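Local coordinates for protein Two-component system sensor histidine kinase (Bacteroides thetaiotaomicron, PDB 3OTT) that probably senses saccharides through its extracellular beta-propeller and beta-sandwich part and passes the signal on by ATP-dependent histidine phosphorylation, at residues B[407-412]-B[416-421]; B[434-437]-B[441-444]; B[463-466]-B[471-474]. One frame throughout, in Å; residues are numbered along the deposited sequence.

The three contacts cluster in one region of the second propeller, their centres 39 to 44 Å from the centre of the chain, and none of their residues belongs to the hexatantalum dodecabromide site. Interaction 2 is the hairpin of a blade; interactions 1 and 3 are the turns by which the chain enters and leaves that blade. Centre to centre, interactions 1 and 2 lie about 8 Å apart, 2 and 3 about 10 Å, and 1 and 3 about 13 Å. Probable backbone hydrogen bonds join them: Trp420 O to Cys437 N is 3.0 Å, and Ile441 O to Tyr463 N is 2.7 Å. Between interactions 1 and 3, Tyr416 packs on both His466 and Met472.

Interaction 1: residues B[407-412]-B[416-421]; sequences YNIVDN and YNTNWT
Asp411 and Tyr416 grip each other twice. The backbone N of Asp411 donates to Tyr416 O at 3.0 Å, and the backbone N of Tyr416 donates in return to Asp411 OD1 at 2.9 Å, with a nearly straight N-H...O angle of 172°. That second donor arrives from above the carboxylate plane, 45° out of it. The Asp411 CG sits between its own backbone N and carbonyl carbon (chi1 78°), which brings OD1 to the Tyr416 N-H. The Tyr416 ring approaches the carboxylate obliquely, CD1 lying 3.9 Å from Asp411 CG.

One residue further in, Val410 and Asn417 form a single beta bridge, their CA atoms 4.1 Å apart. CA-H...O contacts flank it, from Asn417 CA to Ile409 O and from Val410 CA to Tyr416 O. Beside the bridge, the CG2 methyl of Thr418 presses on Ile409, 3.6 Å from its CB. The two segments thus fold back on each other where the last strand of one propeller blade, 403-410, gives way to the first strand of the next, 421-426.

A second layer sets the shape of the turn. Asn417 OD1 accepts from Asn419 N at 3.0 Å, closing an Asx turn, while Thr421 OG1 donates to Thr418 O at 2.7 Å. Asp411 is held from within the intervening loop as well: OD1 also accepts from Thr415 N, and OD2 is hydrogen-bonded to Thr413 OG1. With polar partners on both oxygens, the carboxylate is restrained against rotation. Farther out, strand 431-436 meets Ile409 and Thr418 through Ile434, and Phe442 of strand 441-445 packs on Ile409, Asp411 and Tyr416.

Interaction 2: residues B[434-437]-B[441-444]; sequences ISTC and IFVV
Ile441 faces Ser435 as a non-hydrogen-bonded antiparallel pair, with CA atoms 4.5 Å apart, and its CG1 meets Ser435 CB only loosely. The closer approach of Ile441 is to the neighbouring carbonyl: its CA makes a CA-H...O contact of 3.3 Å with Ile434 O, and its CG2 methyl also lies beside that oxygen.

Phe442 comes next and forms the hydrogen-bonded pair with Ile434. Phe442 N donates to Ile434 O at 2.9 Å, and Ile434 N returns a bond to Phe442 O at 2.7 Å. The phenyl group, with CG anti to its own carbonyl carbon (chi1 -62°), extends past Ile434 O to Thr436. There OG1 lies at the ring edge, near its plane, 3.6 Å from Phe442 CE1. Were the ring cut back to an alanine's methyl, Thr436 would probably face a gap, and Ala459 and Asn462 of strand 457-463 would lose the aromatic surface they pack on.

At the far end Val444 turns to the same side of the sheet as Ile434 and Phe442, its CG2 4.2 Å from Ile434 CD1. The strand directions differ by 156°, as expected of a twisted antiparallel hairpin, here strands 431-436 and 441-445 of a propeller blade. Ser435 and Ile441 occupy the other face, where both pack on Ile477 of the following blade; Thr421 packs on Ile434.

All six touching residues are buried, and the two backbone bonds satisfy the N and O of both Ile434 and Phe442 there. In contrast to those satisfied backbone atoms, Thr436 OG1 is buried with no hydrogen-bonding partner in the model, and the weakly positive hydrogens at the Phe442 edge probably offer its oxygen only slight compensation.

Interaction 3: residues B[463-466]-B[471-474]; sequences YSVH and GMFI
Val465 and Gly471 bring the two backbones to 5.4 Å, CA to CA, and Ser464 and Met472 follow at 6.1 Å, with no backbone-to-backbone hydrogen bond between the segments. The Met472 side chain bridges them instead. Bends at chi2 (-61°) and chi3 (-76°) turn the thioether toward the backbone of Ser464 and Val465, so that SD receives a weak hydrogen bond from Val465 N at 3.4 Å. The same sulfur touches Ser464 CB, and the CE methyl lies alongside that carbon at 3.7 Å.

Val465 contributes one branch. Its CG2 methyl reaches Gly471 CA and Met472 CG, each at 3.6 Å, with the valine and methionine side chains running obliquely past one another. Within 463-466, Ser464 OG accepts from His466 N at 3.2 Å, an ST turn that shapes the chain as it leaves strand 457-463.

These residues close the loop carrying the chain from the outer strand of one propeller blade to strand 474-479 of the next. Met472 is also tied through its backbone to Gly440. With a thioether as the sole hydrogen-bond acceptor across the segments, closure probably depends more on methyl and methylene packing than on polar bonding.

Interaction 1: residues B[407-412]-B[416-421]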
ATOM      1  N   TYR B 407      25.560  -9.439  17.649  1.00 17.67           N
ATOM      2  CA  TYR B 407      26.832  -9.997  18.110  1.00 18.80           C
ATOM      3  C   TYR B 407      27.790 -10.342  16.964  1.00 18.65           C
ATOM      4  O   TYR B 407      27.390 -10.933  15.945  1.00 18.14           O
ATOM      5  CB  TYR B 407      26.608 -11.306  18.932  1.00 18.40           C
ATOM      6  CG  TYR B 407      25.661 -11.182  20.089  1.00 18.95           C
ATOM      7  CD1 TYR B 407      26.106 -10.715  21.338  1.00 20.25           C
ATOM      8  CD2 TYR B 407      24.316 -11.507  19.945  1.00 16.79           C
ATOM      9  CE1 TYR B 407      25.248 -10.582  22.404  1.00 16.89           C
ATOM     10  CE2 TYR B 407      23.436 -11.405  21.025  1.00 20.01           C
ATOM     11  CZ  TYR B 407      23.914 -10.946  22.257  1.00 20.39           C
ATOM     12  OH  TYR B 407      23.026 -10.806  23.309  1.00 22.05           O
ATOM     13  N   ASN B 408      29.054 -10.037  17.167  1.00 19.81           N
ATOM     14  CA  ASN B 408      30.159 -10.411  16.272  1.00 21.36           C
ATOM     15  C   ASN B 408      31.009 -11.541  16.950  1.00 20.83           C
ATOM     16  O   ASN B 408      31.599 -11.306  18.031  1.00 21.81           O
ATOM     17  CB  ASN B 408      31.127  -9.216  16.085  1.00 22.41           C
ATOM     18  CG  ASN B 408      30.497  -8.002  15.404  1.00 29.13           C
ATOM     19  OD1 ASN B 408      29.960  -8.098  14.274  1.00 32.54           O
ATOM     20  ND2 ASN B 408      30.602  -6.817  16.082  1.00 30.26           N
ATOM     21  N   ILE B 409      31.130 -12.685  16.310  1.00 18.78           N
ATOM     22  CA  ILE B 409      31.841 -13.840  16.848  1.00 19.97           C
ATOM     23  C   ILE B 409      32.920 -14.324  15.886  1.00 20.63           C
ATOM     24  O   ILE B 409      32.648 -14.512  14.699  1.00 21.14           O
ATOM     25  CB  ILE B 409      30.824 -14.985  17.075  1.00 18.62           C
ATOM     26  CG1 ILE B 409      29.817 -14.591  18.174  1.00 17.74           C
ATOM     27  CG2 ILE B 409      31.517 -16.322  17.315  1.00 16.84           C
ATOM     28  CD1 ILE B 409      28.556 -15.454  18.154  1.00 12.08           C
ATOM     29  N   VAL B 410      34.138 -14.515  16.382  1.00 22.14           N
ATOM     30  CA  VAL B 410      35.236 -15.037  15.574  1.00 23.17           C
ATOM     31  C   VAL B 410      35.863 -16.256  16.238  1.00 23.11           C
ATOM     32  O   VAL B 410      35.700 -16.436  17.432  1.00 24.14           O
ATOM     33  CB  VAL B 410      36.339 -13.988  15.322  1.00 24.61           C
ATOM     34  CG1 VAL B 410      35.769 -12.762  14.589  1.00 25.13           C
ATOM     35  CG2 VAL B 410      36.993 -13.573  16.601  1.00 25.80           C
ATOM     36  N   ASP B 411      36.572 -17.099  15.477  1.00 21.75           N
ATOM     37  CA  ASP B 411      37.329 -18.186  16.105  1.00 21.97           C
ATOM     38  C   ASP B 411      38.559 -17.633  16.841  1.00 21.96           C
ATOM     39  O   ASP B 411      38.928 -16.463  16.677  1.00 22.30           O
ATOM     40  CB  ASP B 411      37.718 -19.237  15.044  1.00 21.16           C
ATOM     41  CG  ASP B 411      38.900 -18.793  14.208  1.00 23.45           C
ATOM     42  OD1 ASP B 411      38.844 -17.699  13.608  1.00 25.33           O
ATOM     43  OD2 ASP B 411      39.928 -19.495  14.215  1.00 26.23           O
ATOM     44  N   ASN B 412      39.224 -18.465  17.626  1.00 23.17           N
ATOM     45  CA  ASN B 412      40.432 -18.023  18.386  1.00 24.47           C
ATOM     46  C   ASN B 412      41.614 -17.504  17.527  1.00 25.05           C
ATOM     47  O   ASN B 412      42.380 -16.667  18.002  1.00 25.61           O
ATOM     48  CB  ASN B 412      40.944 -19.140  19.329  1.00 26.11           C
ATOM     49  CG  ASN B 412      41.386 -20.379  18.583  1.00 28.61           C
ATOM     50  OD1 ASN B 412      40.569 -21.093  18.033  1.00 35.26           O
ATOM     51  ND2 ASN B 412      42.697 -20.617  18.523  1.00 34.65           N
ATOM     52  N   TYR B 416      38.028 -16.883  10.995  1.00 24.45           N
ATOM     53  CA  TYR B 416      36.692 -17.172  10.593  1.00 23.21           C
ATOM     54  C   TYR B 416      35.757 -16.401  11.498  1.00 22.87           C
ATOM     55  O   TYR B 416      36.078 -16.090  12.649  1.00 22.76           O
ATOM     56  CB  TYR B 416      36.429 -18.669  10.716  1.00 23.99           C
ATOM     57  CG  TYR B 416      37.461 -19.528  10.014  1.00 27.52           C
ATOM     58  CD1 TYR B 416      38.209 -20.446  10.737  1.00 30.38           C
ATOM     59  CD2 TYR B 416      37.656 -19.440   8.608  1.00 28.99           C
ATOM     60  CE1 TYR B 416      39.151 -21.237  10.113  1.00 36.33           C
ATOM     61  CE2 TYR B 416      38.593 -20.222   7.962  1.00 32.16           C
ATOM     62  CZ  TYR B 416      39.345 -21.131   8.719  1.00 37.40           C
ATOM     63  OH  TYR B 416      40.306 -21.948   8.122  1.00 42.55           O
ATOM     64  N   ASN B 417      34.587 -16.082  10.981  1.00 20.72           N
ATOM     65  CA  ASN B 417      33.672 -15.319  11.754  1.00 19.33           C
ATOM     66  C   ASN B 417      32.264 -15.782  11.416  1.00 17.90           C
ATOM     67  O   ASN B 417      32.069 -16.690  10.572  1.00 15.41           O
ATOM     68  CB  ASN B 417      33.869 -13.820  11.492  1.00 18.84           C
ATOM     69  CG  ASN B 417      33.536 -13.437  10.051  1.00 23.03           C
ATOM     70  OD1 ASN B 417      32.473 -13.806   9.528  1.00 24.05           O
ATOM     71  ND2 ASN B 417      34.448 -12.709   9.399  1.00 24.08           N
ATOM     72  N   THR B 418      31.303 -15.076  12.004  1.00 17.02           N
ATOM     73  CA  THR B 418      29.915 -15.469  12.018  1.00 16.53           C
ATOM     74  C   THR B 418      29.000 -14.560  11.152  1.00 16.81           C
ATOM     75  O   THR B 418      27.781 -14.625  11.232  1.00 16.13           O
ATOM     76  CB  THR B 418      29.536 -15.509  13.519  1.00 17.72           C
ATOM     77  OG1 THR B 418      28.521 -16.449  13.746  1.00 26.33           O
ATOM     78  CG2 THR B 418      29.114 -14.194  14.016  1.00 10.92           C
ATOM     79  N   ASN B 419      29.588 -13.723  10.299  1.00 17.94           N
ATOM     80  CA  ASN B 419      28.832 -12.795   9.426  1.00 19.42           C
ATOM     81  C   ASN B 419      27.678 -13.420   8.664  1.00 18.05           C
ATOM     82  O   ASN B 419      26.584 -12.870   8.634  1.00 16.43           O
ATOM     83  CB  ASN B 419      29.762 -12.152   8.383  1.00 20.44           C
ATOM     84  CG  ASN B 419      30.645 -11.078   8.978  1.00 30.14           C
ATOM     85  OD1 ASN B 419      30.447 -10.632  10.137  1.00 32.80           O
ATOM     86  ND2 ASN B 419      31.654 -10.644   8.191  1.00 36.45           N
ATOM     87  N   TRP B 420      27.952 -14.572   8.041  1.00 18.09           N
ATOM     88  CA  TRP B 420      26.943 -15.329   7.321  1.00 18.63           C
ATOM     89  C   TRP B 420      26.481 -16.544   8.111  1.00 16.88           C
ATOM     90  O   TRP B 420      27.016 -17.611   7.949  1.00 17.95           O
ATOM     91  CB  TRP B 420      27.486 -15.745   5.936  1.00 18.78           C
ATOM     92  CG  TRP B 420      27.817 -14.550   5.043  1.00 25.06           C
ATOM     93  CD1 TRP B 420      27.428 -13.232   5.234  1.00 25.10           C
ATOM     94  CD2 TRP B 420      28.571 -14.570   3.822  1.00 29.00           C
ATOM     95  NE1 TRP B 420      27.887 -12.461   4.200  1.00 29.64           N
ATOM     96  CE2 TRP B 420      28.579 -13.248   3.314  1.00 31.41           C
ATOM     97  CE3 TRP B 420      29.218 -15.586   3.088  1.00 32.28           C
ATOM     98  CZ2 TRP B 420      29.239 -12.900   2.109  1.00 34.57           C
ATOM     99  CZ3 TRP B 420      29.871 -15.247   1.877  1.00 35.48           C
ATOM    100  CH2 TRP B 420      29.873 -13.904   1.406  1.00 36.40           C
ATOM    101  N   THR B 421      25.468 -16.376   8.937  1.00 16.77           N
ATOM    102  CA  THR B 421      24.929 -17.429   9.798  1.00 15.62           C
ATOM    103  C   THR B 421      23.698 -18.103   9.232  1.00 15.97           C
ATOM    104  O   THR B 421      22.764 -17.406   8.836  1.00 17.29           O
ATOM    105  CB  THR B 421      24.625 -16.856  11.232  1.00 15.42           C
ATOM    106  OG1 THR B 421      25.893 -16.513  11.822  1.00 17.59           O
ATOM    107  CG2 THR B 421      23.988 -17.977  12.140  1.00 15.42           C
TER

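Interaction 2: residues B[434-437]-B[441-444]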
ATOM      1  N   ILE B 434      26.427 -22.668  16.223  1.00 17.11           N
ATOM      2  CA  ILE B 434      26.142 -21.721  15.143  1.00 16.42           C
ATOM      3  C   ILE B 434      26.776 -22.203  13.851  1.00 16.55           C
ATOM      4  O   ILE B 434      27.978 -22.405  13.792  1.00 16.36           O
ATOM      5  CB  ILE B 434      26.675 -20.324  15.497  1.00 17.29           C
ATOM      6  CG1 ILE B 434      26.035 -19.836  16.792  1.00 12.84           C
ATOM      7  CG2 ILE B 434      26.443 -19.316  14.357  1.00 14.56           C
ATOM      8  CD1 ILE B 434      26.921 -18.847  17.551  1.00  9.58           C
ATOM      9  N   SER B 435      25.953 -22.447  12.843  1.00 15.93           N
ATOM     10  CA  SER B 435      26.498 -22.881  11.593  1.00 17.09           C
ATOM     11  C   SER B 435      26.612 -21.678  10.663  1.00 17.14           C
ATOM     12  O   SER B 435      25.716 -20.841  10.609  1.00 16.19           O
ATOM     13  CB  SER B 435      25.660 -24.011  10.964  1.00 16.69           C
ATOM     14  OG  SER B 435      24.512 -23.522  10.284  1.00 19.55           O
ATOM     15  N   THR B 436      27.692 -21.651   9.901  1.00 17.62           N
ATOM     16  CA  THR B 436      28.037 -20.540   9.054  1.00 20.25           C
ATOM     17  C   THR B 436      28.309 -20.961   7.559  1.00 19.33           C
ATOM     18  O   THR B 436      28.574 -22.108   7.255  1.00 17.21           O
ATOM     19  CB  THR B 436      29.299 -19.946   9.709  1.00 21.68           C
ATOM     20  OG1 THR B 436      28.890 -19.227  10.895  1.00 25.47           O
ATOM     21  CG2 THR B 436      29.963 -19.024   8.865  1.00 29.18           C
ATOM     22  N   CYS B 437      28.285 -20.006   6.641  1.00 18.85           N
ATOM     23  CA  CYS B 437      28.924 -20.189   5.366  1.00 22.04           C
ATOM     24  C   CYS B 437      30.356 -19.636   5.556  1.00 22.38           C
ATOM     25  O   CYS B 437      30.542 -18.560   6.163  1.00 24.75           O
ATOM     26  CB  CYS B 437      28.151 -19.405   4.289  1.00 23.50           C
ATOM     27  SG  CYS B 437      28.941 -19.250   2.642  1.00 28.54           S
ATOM     28  N   ILE B 441      31.469 -24.365  11.885  1.00 16.06           N
ATOM     29  CA  ILE B 441      30.561 -24.290  13.039  1.00 15.00           C
ATOM     30  C   ILE B 441      31.257 -23.689  14.292  1.00 15.56           C
ATOM     31  O   ILE B 441      32.404 -24.000  14.631  1.00 14.98           O
ATOM     32  CB  ILE B 441      30.003 -25.703  13.403  1.00 16.27           C
ATOM     33  CG1 ILE B 441      29.191 -26.305  12.231  1.00 13.41           C
ATOM     34  CG2 ILE B 441      29.163 -25.661  14.699  1.00 16.31           C
ATOM     35  CD1 ILE B 441      29.172 -27.892  12.272  1.00 12.41           C
ATOM     36  N   PHE B 442      30.555 -22.812  14.971  1.00 14.69           N
ATOM     37  CA  PHE B 442      31.068 -22.209  16.205  1.00 14.90           C
ATOM     38  C   PHE B 442      30.217 -22.718  17.371  1.00 15.21           C
ATOM     39  O   PHE B 442      28.964 -22.830  17.256  1.00 14.94           O
ATOM     40  CB  PHE B 442      30.927 -20.672  16.153  1.00 13.26           C
ATOM     41  CG  PHE B 442      31.716 -20.035  15.045  1.00 16.45           C
ATOM     42  CD1 PHE B 442      31.230 -19.983  13.727  1.00 12.90           C
ATOM     43  CD2 PHE B 442      32.947 -19.462  15.314  1.00 18.82           C
ATOM     44  CE1 PHE B 442      32.008 -19.362  12.679  1.00 12.58           C
ATOM     45  CE2 PHE B 442      33.732 -18.881  14.269  1.00 19.73           C
ATOM     46  CZ  PHE B 442      33.248 -18.826  12.977  1.00 14.69           C
ATOM     47  N   VAL B 443      30.889 -23.022  18.481  1.00 15.97           N
ATOM     48  CA  VAL B 443      30.234 -23.418  19.709  1.00 16.87           C
ATOM     49  C   VAL B 443      30.618 -22.390  20.756  1.00 19.12           C
ATOM     50  O   VAL B 443      31.818 -22.229  21.028  1.00 20.53           O
ATOM     51  CB  VAL B 443      30.662 -24.794  20.150  1.00 17.82           C
ATOM     52  CG1 VAL B 443      29.946 -25.164  21.435  1.00 15.71           C
ATOM     53  CG2 VAL B 443      30.416 -25.847  19.014  1.00 12.53           C
ATOM     54  N   VAL B 444      29.621 -21.658  21.268  1.00 18.74           N
ATOM     55  CA  VAL B 444      29.824 -20.482  22.110  1.00 20.35           C
ATOM     56  C   VAL B 444      29.072 -20.597  23.445  1.00 20.61           C
ATOM     57  O   VAL B 444      27.915 -21.066  23.507  1.00 19.70           O
ATOM     58  CB  VAL B 444      29.289 -19.225  21.385  1.00 21.39           C
ATOM     59  CG1 VAL B 444      29.090 -18.044  22.338  1.00 23.23           C
ATOM     60  CG2 VAL B 444      30.221 -18.798  20.200  1.00 21.53           C
TER

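Interaction 3: residues B[463-466]-B[471-474]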
ATOM      1  N   TYR B 463      34.443 -25.801  14.660  1.00 20.63           N
ATOM      2  CA  TYR B 463      34.639 -27.023  13.874  1.00 20.62           C
ATOM      3  C   TYR B 463      34.878 -26.572  12.426  1.00 20.74           C
ATOM      4  O   TYR B 463      34.094 -25.777  11.908  1.00 20.09           O
ATOM      5  CB  TYR B 463      33.393 -27.936  13.958  1.00 19.71           C
ATOM      6  CG  TYR B 463      33.293 -28.729  15.248  1.00 22.94           C
ATOM      7  CD1 TYR B 463      32.513 -28.283  16.321  1.00 22.83           C
ATOM      8  CD2 TYR B 463      34.018 -29.921  15.416  1.00 23.70           C
ATOM      9  CE1 TYR B 463      32.443 -29.011  17.524  1.00 22.01           C
ATOM     10  CE2 TYR B 463      33.980 -30.614  16.603  1.00 24.11           C
ATOM     11  CZ  TYR B 463      33.186 -30.163  17.648  1.00 25.73           C
ATOM     12  OH  TYR B 463      33.144 -30.916  18.795  1.00 29.47           O
ATOM     13  N   SER B 464      35.897 -27.120  11.750  1.00 21.43           N
ATOM     14  CA  SER B 464      36.168 -26.727  10.375  1.00 21.32           C
ATOM     15  C   SER B 464      36.814 -27.865   9.543  1.00 22.80           C
ATOM     16  O   SER B 464      36.997 -28.977  10.051  1.00 21.77           O
ATOM     17  CB  SER B 464      37.124 -25.564  10.406  1.00 19.75           C
ATOM     18  OG  SER B 464      38.368 -26.025  10.870  1.00 23.97           O
ATOM     19  N   VAL B 465      37.245 -27.548   8.316  1.00 24.07           N
ATOM     20  CA  VAL B 465      37.974 -28.514   7.486  1.00 27.22           C
ATOM     21  C   VAL B 465      39.264 -29.020   8.163  1.00 28.44           C
ATOM     22  O   VAL B 465      39.696 -30.120   7.852  1.00 29.46           O
ATOM     23  CB  VAL B 465      38.217 -27.988   6.011  1.00 27.22           C
ATOM     24  CG1 VAL B 465      38.911 -29.025   5.173  1.00 35.47           C
ATOM     25  CG2 VAL B 465      36.952 -27.791   5.333  1.00 27.46           C
ATOM     26  N   HIS B 466      39.860 -28.246   9.082  1.00 29.01           N
ATOM     27  CA  HIS B 466      41.083 -28.669   9.794  1.00 30.47           C
ATOM     28  C   HIS B 466      40.891 -29.652  10.971  1.00 29.80           C
ATOM     29  O   HIS B 466      41.806 -30.385  11.325  1.00 29.68           O
ATOM     30  CB  HIS B 466      41.906 -27.450  10.271  1.00 32.48           C
ATOM     31  CG  HIS B 466      42.275 -26.510   9.159  1.00 36.62           C
ATOM     32  ND1 HIS B 466      41.838 -25.201   9.113  1.00 39.86           N
ATOM     33  CD2 HIS B 466      42.980 -26.715   8.016  1.00 40.35           C
ATOM     34  CE1 HIS B 466      42.285 -24.630   8.008  1.00 41.17           C
ATOM     35  NE2 HIS B 466      42.972 -25.529   7.320  1.00 41.40           N
ATOM     36  N   GLY B 471      33.769 -29.799   4.940  1.00 24.69           N
ATOM     37  CA  GLY B 471      33.661 -28.516   4.216  1.00 23.28           C
ATOM     38  C   GLY B 471      33.359 -27.350   5.145  1.00 22.86           C
ATOM     39  O   GLY B 471      33.176 -27.542   6.354  1.00 21.83           O
ATOM     40  N   MET B 472      33.288 -26.133   4.592  1.00 23.03           N
ATOM     41  CA  MET B 472      33.177 -24.921   5.406  1.00 23.06           C
ATOM     42  C   MET B 472      31.808 -24.238   5.272  1.00 23.75           C
ATOM     43  O   MET B 472      31.486 -23.336   6.085  1.00 22.35           O
ATOM     44  CB  MET B 472      34.309 -23.939   5.109  1.00 23.29           C
ATOM     45  CG  MET B 472      35.691 -24.417   5.620  1.00 26.09           C
ATOM     46  SD  MET B 472      35.730 -24.659   7.435  1.00 32.69           S
ATOM     47  CE  MET B 472      35.804 -23.011   8.058  1.00 23.80           C
ATOM     48  N   PHE B 473      31.027 -24.685   4.274  1.00 24.18           N
ATOM     49  CA  PHE B 473      29.656 -24.212   4.040  1.00 26.30           C
ATOM     50  C   PHE B 473      28.625 -25.140   4.639  1.00 23.90           C
ATOM     51  O   PHE B 473      28.264 -26.209   4.079  1.00 21.66           O
ATOM     52  CB  PHE B 473      29.361 -23.981   2.560  1.00 27.06           C
ATOM     53  CG  PHE B 473      30.590 -23.666   1.774  1.00 38.14           C
ATOM     54  CD1 PHE B 473      30.912 -22.334   1.460  1.00 45.61           C
ATOM     55  CD2 PHE B 473      31.478 -24.695   1.410  1.00 45.25           C
ATOM     56  CE1 PHE B 473      32.077 -22.023   0.758  1.00 50.30           C
ATOM     57  CE2 PHE B 473      32.650 -24.410   0.715  1.00 50.15           C
ATOM     58  CZ  PHE B 473      32.949 -23.062   0.375  1.00 52.50           C
ATOM     59  N   ILE B 474      28.125 -24.688   5.768  1.00 22.90           N
ATOM     60  CA  ILE B 474      27.227 -25.520   6.550  1.00 24.16           C
ATOM     61  C   ILE B 474      25.804 -24.953   6.552  1.00 24.98           C
ATOM     62  O   ILE B 474      25.598 -23.798   6.912  1.00 25.12           O
ATOM     63  CB  ILE B 474      27.817 -25.760   7.927  1.00 23.64           C
ATOM     64  CG1 ILE B 474      29.015 -26.711   7.788  1.00 26.51           C
ATOM     65  CG2 ILE B 474      26.886 -26.603   8.746  1.00 23.51           C
ATOM     66  CD1 ILE B 474      30.280 -26.160   7.704  1.00 23.80           C
TER